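Local coordinates for protein UDP-N-Acetylenolpyruvylglucosamine Reductase (Thermus caldophilus, PDB 2GQT) that reduces UDP-N-acetylenolpyruvylglucosamine to UDP-N-acetylmuramate with bound FAD, probably at the expense of NADPH, in bacterial cell-wall formation, at residues 181-184 and 185-188; 230-233 and 234-237. All blocks are in the same frame, centred on the assembly; numbering follows the deposited sequence.

Contact 1: 181-184 and 185-188. With FAD (flavin-adenine dinucleotide), chain C.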
ATOM      1  N   MET A 181      -2.491   3.457  20.012  1.00 12.83           N
ATOM      2  CA  MET A 181      -1.725   2.582  19.136  1.00 12.39           C
ATOM      3  C   MET A 181      -1.696   1.148  19.670  1.00 12.48           C
ATOM      4  O   MET A 181      -1.775   0.194  18.899  1.00 12.51           O
ATOM      5  CB  MET A 181      -0.312   3.133  18.981  1.00 11.86           C
ATOM      6  CG  MET A 181      -0.258   4.376  18.127  1.00 11.23           C
ATOM      7  SD  MET A 181       1.269   5.307  18.299  1.00 11.64           S
ATOM      8  CE  MET A 181       2.481   4.148  17.659  1.00 11.48           C
ATOM      9  N   ALA A 182      -1.619   0.996  20.991  1.00 13.18           N
ATOM     10  CA  ALA A 182      -1.623  -0.325  21.613  1.00 13.52           C
ATOM     11  C   ALA A 182      -2.919  -1.072  21.320  1.00 13.22           C
ATOM     12  O   ALA A 182      -2.906  -2.287  21.128  1.00 13.71           O
ATOM     13  CB  ALA A 182      -1.394  -0.218  23.113  1.00 14.27           C
ATOM     14  N   GLU A 183      -4.039  -0.358  21.269  1.00 12.89           N
ATOM     15  CA  GLU A 183      -5.302  -1.004  20.928  1.00 13.23           C
ATOM     16  C   GLU A 183      -5.299  -1.446  19.469  1.00 12.69           C
ATOM     17  O   GLU A 183      -5.803  -2.517  19.147  1.00 12.88           O
ATOM     18  CB  GLU A 183      -6.513  -0.116  21.243  1.00 13.86           C
ATOM     19  CG  GLU A 183      -7.881  -0.660  20.750  1.00 15.11           C
ATOM     20  CD  GLU A 183      -8.165  -2.136  21.102  1.00 16.90           C
ATOM     21  OE1 GLU A 183      -7.700  -2.628  22.150  1.00 18.41           O
ATOM     22  OE2 GLU A 183      -8.861  -2.813  20.315  1.00 17.12           O
ATOM     23  N   VAL A 184      -4.721  -0.627  18.589  1.00 12.27           N
ATOM     24  CA  VAL A 184      -4.615  -1.014  17.178  1.00 12.82           C
ATOM     25  C   VAL A 184      -3.770  -2.277  17.039  1.00 12.77           C
ATOM     26  O   VAL A 184      -4.149  -3.213  16.322  1.00 13.11           O
ATOM     27  CB  VAL A 184      -4.062   0.131  16.299  1.00 12.87           C
ATOM     28  CG1 VAL A 184      -3.999  -0.301  14.832  1.00 13.13           C
ATOM     29  CG2 VAL A 184      -4.940   1.355  16.439  1.00 12.96           C
ATOM     30  N   ASP A 185      -2.655  -2.326  17.756  1.00 13.15           N
ATOM     31  CA  ASP A 185      -1.792  -3.506  17.754  1.00 14.66           C
ATOM     32  C   ASP A 185      -2.562  -4.744  18.229  1.00 13.95           C
ATOM     33  O   ASP A 185      -2.513  -5.798  17.590  1.00 13.67           O
ATOM     34  CB  ASP A 185      -0.548  -3.273  18.615  1.00 16.07           C
ATOM     35  CG  ASP A 185       0.629  -4.138  18.186  1.00 19.54           C
ATOM     36  OD1 ASP A 185       1.045  -4.048  17.008  1.00 23.53           O
ATOM     37  OD2 ASP A 185       1.141  -4.910  19.028  1.00 23.80           O
ATOM     38  N   ARG A 186      -3.298  -4.604  19.331  1.00 13.51           N
ATOM     39  CA  ARG A 186      -4.101  -5.707  19.865  1.00 13.17           C
ATOM     40  C   ARG A 186      -5.101  -6.208  18.826  1.00 12.86           C
ATOM     41  O   ARG A 186      -5.242  -7.413  18.625  1.00 12.37           O
ATOM     42  CB  ARG A 186      -4.829  -5.296  21.157  1.00 13.43           C
ATOM     43  CG  ARG A 186      -5.447  -6.483  21.922  1.00 14.48           C
ATOM     44  CD  ARG A 186      -6.689  -6.082  22.731  1.00 16.07           C
ATOM     45  NE  ARG A 186      -7.711  -5.513  21.856  1.00 17.46           N
ATOM     46  CZ  ARG A 186      -8.580  -6.224  21.139  1.00 17.63           C
ATOM     47  NH1 ARG A 186      -8.592  -7.556  21.207  1.00 18.12           N
ATOM     48  NH2 ARG A 186      -9.445  -5.601  20.351  1.00 17.68           N
ATOM     49  N   ALA A 187      -5.771  -5.281  18.152  1.00 12.54           N
ATOM     50  CA  ALA A 187      -6.763  -5.618  17.142  1.00 12.89           C
ATOM     51  C   ALA A 187      -6.178  -6.373  15.944  1.00 12.96           C
ATOM     52  O   ALA A 187      -6.881  -7.142  15.303  1.00 13.25           O
ATOM     53  CB  ALA A 187      -7.488  -4.367  16.679  1.00 12.95           C
ATOM     54  N   ARG A 188      -4.892  -6.166  15.671  1.00 12.46           N
ATOM     55  CA  ARG A 188      -4.194  -6.796  14.533  1.00 13.17           C
ATOM     56  C   ARG A 188      -3.489  -8.111  14.898  1.00 13.89           C
ATOM     57  O   ARG A 188      -2.854  -8.737  14.032  1.00 13.94           O
ATOM     58  CB  ARG A 188      -3.195  -5.807  13.904  1.00 13.30           C
ATOM     59  CG  ARG A 188      -3.774  -4.433  13.520  1.00 14.65           C
ATOM     60  CD  ARG A 188      -2.785  -3.630  12.672  1.00 13.68           C
ATOM     61  NE  ARG A 188      -2.654  -4.265  11.370  1.00 14.02           N
ATOM     62  CZ  ARG A 188      -2.987  -3.733  10.196  1.00 13.62           C
ATOM     63  NH1 ARG A 188      -3.376  -2.467  10.079  1.00 12.96           N
ATOM     64  NH2 ARG A 188      -2.867  -4.478   9.112  1.00 15.11           N
TER
HETATM   65  PA  FAD C 601       1.859  -0.256  -3.672  1.00  6.88           P
HETATM   66  O1A FAD C 601       1.426  -1.615  -3.310  1.00  7.23           O
HETATM   67  O2A FAD C 601       3.256  -0.007  -4.096  1.00  6.86           O
HETATM   68  O5B FAD C 601       0.916   0.354  -4.792  1.00  7.10           O
HETATM   69  C5B FAD C 601      -0.506   0.268  -4.637  1.00  8.23           C
HETATM   70  C4B FAD C 601      -1.188   1.204  -5.610  1.00  8.05           C
HETATM   71  O4B FAD C 601      -0.839   2.560  -5.265  1.00  7.34           O
HETATM   72  C3B FAD C 601      -0.768   1.010  -7.075  1.00  8.81           C
HETATM   73  O3B FAD C 601      -1.887   1.346  -7.896  1.00 10.30           O
HETATM   74  C2B FAD C 601       0.337   2.047  -7.235  1.00  8.26           C
HETATM   75  O2B FAD C 601       0.501   2.454  -8.593  1.00  8.97           O
HETATM   76  C1B FAD C 601      -0.227   3.191  -6.419  1.00  8.04           C
HETATM   77  N9A FAD C 601       0.765   4.168  -5.923  1.00  7.32           N
HETATM   78  C8A FAD C 601       1.808   3.917  -5.116  1.00  7.52           C
HETATM   79  N7A FAD C 601       2.452   5.061  -4.872  1.00  7.47           N
HETATM   80  C5A FAD C 601       1.801   6.046  -5.501  1.00  7.00           C
HETATM   81  C6A FAD C 601       1.990   7.426  -5.642  1.00  6.91           C
HETATM   82  N6A FAD C 601       2.991   8.087  -5.044  1.00  8.04           N
HETATM   83  N1A FAD C 601       1.110   8.120  -6.390  1.00  8.05           N
HETATM   84  C2A FAD C 601       0.090   7.509  -7.009  1.00  8.65           C
HETATM   85  N3A FAD C 601      -0.127   6.199  -6.922  1.00  8.09           N
HETATM   86  C4A FAD C 601       0.727   5.470  -6.178  1.00  7.09           C
HETATM   87  N1  FAD C 601      -4.361  -1.809   3.625  1.00 10.78           N
HETATM   88  C2  FAD C 601      -5.320  -1.141   4.355  1.00 10.76           C
HETATM   89  O2  FAD C 601      -6.056  -0.338   3.800  1.00 11.23           O
HETATM   90  N3  FAD C 601      -5.469  -1.404   5.714  1.00 10.66           N
HETATM   91  C4  FAD C 601      -4.652  -2.312   6.376  1.00 10.75           C
HETATM   92  O4  FAD C 601      -4.806  -2.511   7.585  1.00 11.26           O
HETATM   93  C4X FAD C 601      -3.677  -2.975   5.632  1.00 10.21           C
HETATM   94  N5  FAD C 601      -2.843  -3.902   6.252  1.00 11.95           N
HETATM   95  C5X FAD C 601      -1.824  -4.513   5.510  1.00 11.12           C
HETATM   96  C6  FAD C 601      -0.950  -5.388   6.156  1.00 11.84           C
HETATM   97  C7  FAD C 601       0.083  -6.004   5.455  1.00 12.13           C
HETATM   98  C7M FAD C 601       1.039  -6.952   6.189  1.00 13.44           C
HETATM   99  C8  FAD C 601       0.231  -5.742   4.089  1.00 11.92           C
HETATM  100  C8M FAD C 601       1.360  -6.416   3.296  1.00 12.56           C
HETATM  101  C9  FAD C 601      -0.648  -4.876   3.443  1.00 11.32           C
HETATM  102  C9A FAD C 601      -1.682  -4.252   4.142  1.00 11.55           C
HETATM  103  N10 FAD C 601      -2.574  -3.374   3.503  1.00 10.88           N
HETATM  104  C10 FAD C 601      -3.541  -2.720   4.263  1.00 10.28           C
HETATM  105  C1' FAD C 601      -2.537  -3.138   2.036  1.00  9.70           C
HETATM  106  C2' FAD C 601      -1.530  -2.045   1.642  1.00  9.86           C
HETATM  107  O2' FAD C 601      -0.565  -1.835   2.692  1.00  9.75           O
HETATM  108  C3' FAD C 601      -2.208  -0.709   1.337  1.00  9.30           C
HETATM  109  O3' FAD C 601      -3.097  -0.860   0.222  1.00 10.00           O
HETATM  110  C4' FAD C 601      -1.183   0.400   1.065  1.00  9.36           C
HETATM  111  O4' FAD C 601      -1.857   1.659   1.006  1.00 10.41           O
HETATM  112  C5' FAD C 601      -0.391   0.196  -0.224  1.00  8.62           C
HETATM  113  O5' FAD C 601       0.645   1.179  -0.232  1.00  7.88           O
HETATM  114  P   FAD C 601       2.024   0.861  -0.972  1.00  7.79           P
HETATM  115  O1P FAD C 601       2.853   2.075  -0.846  1.00  7.60           O
HETATM  116  O2P FAD C 601       2.578  -0.446  -0.560  1.00  7.81           O
HETATM  117  O3P FAD C 601       1.484   0.784  -2.483  1.00  7.28           O
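Glu-183 and Arg-186 lie side by side, one turn apart, on the last turns of helix 174-187, an i to i+3 salt bridge on the helix surface. Arg-186 grips side-on: NE gives a hydrogen bond to OE1 of Glu-183 at 2.9 Å, and NH2 gives one to OE2 of Glu-183 at 2.8 Å. Carboxylate and guanidinium lie nearly coplanar, 22° apart, and OE2 uses its syn lone pair. A bend at chi2 of Glu-183 (48°) turns the acid along the helix, and one at chi3 of Arg-186 folds the guanidinium back to meet it. A glutamine here would probably lose one of the two N-H grips and leave the charge of Arg-186 without its mate.

The backbone bonds are helical: Asp-185 N to Met-181 O, Arg-186 N to Ala-182 O and Ala-187 N to Glu-183 O, while that from Arg-188 N to Val-184 O is weak. Apolar residues suit the inner side, where Met-181 packs on helix 84-93 and Val-184 and Ala-187 on Phe-121.

The long, charged Arg-188 reaches from here to the flavin. Its NH1 donates to O4 of FAD at 2.9 Å, and its NH2, also bonded to Gln-191, donates to N5 of FAD at 2.9 Å.

Contact 2: 230-233 and 234-237; sequences LEHG and NFIV
A type I beta turn from His-232 to Phe-235 leads the chain into strand 236-238, at the edge of a three-stranded antiparallel sheet, and its corner residue Asn-234 packs against Cys-199, the probable proton donor of the active site. The turn is closed by Phe-235 N, which donates to His-232 O at 3.2 Å from well above the carbonyl plane. Gly-233, buried at the first corner, has no side chain to accommodate there.

The histidine adds a second bond. A chi1 of -165° sets CG beside the carbonyl carbon of His-232, and the imidazole runs forward beside the turn with its ND1 edge toward the backbone of Asn-234, where ND1 accepts the hydrogen of Asn-234 N at 3.1 Å. The donor lies in the ring plane, and the N-H points at ND1 with an angle of 155°. Histidine suits this place because it offers an in-plane acceptor and a flat aromatic face together.

That face receives Phe-235 in a T-shaped, edge-to-face pair, with centroids 4.8 Å apart and planes at 80°. The phenyl edge comes in through CD1 and CE1: CE1 stands 3.6 Å above the middle of the imidazole, while CD1 is 3.4 Å from ND1 of His-232. Phe-235 also packs on Pro-192 and Ser-196. Beside the imidazole, CB of Asn-234 lies 3.7 Å from CE1 of His-232; the buried amide carries its OD1 onward to the backbone N of Phe-201, a polar partner that suits an asparagine here.

Because ND1 accepts the N-H of Asn-234, it must be unprotonated here, consistent with a neutral ring carrying its proton on NE2, and the in-plane bond and the phenyl edge over one face together probably fix the rotation of the imidazole.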
ATOM      1  N   LEU A 230      -2.261 -20.378   7.741  1.00 13.40           N
ATOM      2  CA  LEU A 230      -2.852 -21.122   8.847  1.00 14.63           C
ATOM      3  C   LEU A 230      -3.276 -20.195   9.999  1.00 14.88           C
ATOM      4  O   LEU A 230      -4.011 -20.618  10.886  1.00 15.77           O
ATOM      5  CB  LEU A 230      -1.880 -22.197   9.353  1.00 15.13           C
ATOM      6  CG  LEU A 230      -1.491 -23.341   8.407  1.00 16.32           C
ATOM      7  CD1 LEU A 230      -0.353 -24.159   9.013  1.00 18.10           C
ATOM      8  CD2 LEU A 230      -2.692 -24.236   8.099  1.00 17.37           C
ATOM      9  N   GLU A 231      -2.815 -18.942   9.973  1.00 15.01           N
ATOM     10  CA  GLU A 231      -3.089 -17.968  11.038  1.00 15.65           C
ATOM     11  C   GLU A 231      -4.306 -17.085  10.762  1.00 15.20           C
ATOM     12  O   GLU A 231      -4.956 -16.607  11.695  1.00 15.95           O
ATOM     13  CB  GLU A 231      -1.873 -17.065  11.258  1.00 15.95           C
ATOM     14  CG  GLU A 231      -0.645 -17.755  11.823  1.00 17.39           C
ATOM     15  CD  GLU A 231       0.579 -16.864  11.750  1.00 18.96           C
ATOM     16  OE1 GLU A 231       0.787 -16.046  12.676  1.00 19.86           O
ATOM     17  OE2 GLU A 231       1.322 -16.965  10.751  1.00 20.31           O
ATOM     18  N   HIS A 232      -4.596 -16.850   9.482  1.00 14.45           N
ATOM     19  CA  HIS A 232      -5.651 -15.924   9.074  1.00 13.80           C
ATOM     20  C   HIS A 232      -6.087 -16.237   7.651  1.00 13.58           C
ATOM     21  O   HIS A 232      -5.268 -16.205   6.733  1.00 13.50           O
ATOM     22  CB  HIS A 232      -5.133 -14.483   9.151  1.00 13.67           C
ATOM     23  CG  HIS A 232      -6.209 -13.443   9.111  1.00 13.47           C
ATOM     24  ND1 HIS A 232      -7.084 -13.303   8.051  1.00 14.00           N
ATOM     25  CD2 HIS A 232      -6.528 -12.467   9.994  1.00 14.98           C
ATOM     26  CE1 HIS A 232      -7.896 -12.288   8.289  1.00 14.61           C
ATOM     27  NE2 HIS A 232      -7.582 -11.767   9.463  1.00 14.91           N
ATOM     28  N   GLY A 233      -7.377 -16.517   7.479  1.00 13.38           N
ATOM     29  CA  GLY A 233      -7.915 -16.968   6.199  1.00 13.73           C
ATOM     30  C   GLY A 233      -7.784 -16.002   5.040  1.00 13.46           C
ATOM     31  O   GLY A 233      -7.727 -16.429   3.885  1.00 13.77           O
ATOM     32  N   ASN A 234      -7.720 -14.707   5.346  1.00 13.27           N
ATOM     33  CA  ASN A 234      -7.630 -13.680   4.304  1.00 13.91           C
ATOM     34  C   ASN A 234      -6.192 -13.300   3.940  1.00 13.63           C
ATOM     35  O   ASN A 234      -5.945 -12.254   3.335  1.00 14.28           O
ATOM     36  CB  ASN A 234      -8.443 -12.434   4.678  1.00 14.16           C
ATOM     37  CG  ASN A 234      -8.921 -11.658   3.449  1.00 13.98           C
ATOM     38  OD1 ASN A 234      -8.893 -12.166   2.326  1.00 14.02           O
ATOM     39  ND2 ASN A 234      -9.356 -10.419   3.662  1.00 16.66           N
ATOM     40  N   PHE A 235      -5.235 -14.148   4.303  1.00 14.12           N
ATOM     41  CA  PHE A 235      -3.848 -13.938   3.915  1.00 14.58           C
ATOM     42  C   PHE A 235      -3.327 -15.114   3.106  1.00 14.76           C
ATOM     43  O   PHE A 235      -3.449 -16.274   3.515  1.00 14.07           O
ATOM     44  CB  PHE A 235      -2.967 -13.683   5.138  1.00 15.09           C
ATOM     45  CG  PHE A 235      -3.179 -12.330   5.756  1.00 15.14           C
ATOM     46  CD1 PHE A 235      -4.269 -12.091   6.587  1.00 16.18           C
ATOM     47  CD2 PHE A 235      -2.292 -11.291   5.505  1.00 15.90           C
ATOM     48  CE1 PHE A 235      -4.476 -10.841   7.154  1.00 16.41           C
ATOM     49  CE2 PHE A 235      -2.488 -10.032   6.079  1.00 16.22           C
ATOM     50  CZ  PHE A 235      -3.586  -9.811   6.905  1.00 16.15           C
ATOM     51  N   ILE A 236      -2.795 -14.808   1.927  1.00 15.43           N
ATOM     52  CA  ILE A 236      -2.039 -15.780   1.160  1.00 16.24           C
ATOM     53  C   ILE A 236      -0.573 -15.477   1.370  1.00 16.21           C
ATOM     54  O   ILE A 236      -0.106 -14.336   1.191  1.00 17.48           O
ATOM     55  CB  ILE A 236      -2.415 -15.779  -0.334  1.00 16.52           C
ATOM     56  CG1 ILE A 236      -3.841 -16.317  -0.490  1.00 17.00           C
ATOM     57  CG2 ILE A 236      -1.403 -16.599  -1.156  1.00 17.57           C
ATOM     58  CD1 ILE A 236      -4.488 -16.050  -1.845  1.00 18.44           C
ATOM     59  N   VAL A 237       0.161 -16.497   1.773  1.00 16.16           N
ATOM     60  CA  VAL A 237       1.557 -16.318   2.087  1.00 16.49           C
ATOM     61  C   VAL A 237       2.473 -17.055   1.103  1.00 15.70           C
ATOM     62  O   VAL A 237       2.096 -18.069   0.488  1.00 15.53           O
ATOM     63  CB  VAL A 237       1.840 -16.687   3.566  1.00 17.20           C
ATOM     64  CG1 VAL A 237       1.021 -15.793   4.512  1.00 18.52           C
ATOM     65  CG2 VAL A 237       1.534 -18.154   3.823  1.00 17.59           C
TER

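From the N terminus, the chain reaches contact 1 first, on helix 174-187, and contact 2 some forty residues later, in series, neither nested nor crossed. Residues 181-188 cover about two turns in the C-terminal part of the helix and close no loop, whereas 230-237 closes the loop joining strand 226-228 to strand 236-238. Both belong to the C-terminal domain of MurB. Their nearest atoms are about 6 Å apart. Contact 1 ties its helix to helix 84-93 and the flavin, contact 2 the small sheet to helix 209-215. The side chains of Arg-188 and Asn-234 come within about 7 and 3 Å of that of Cys-199, the probable proton donor, so both border the active site.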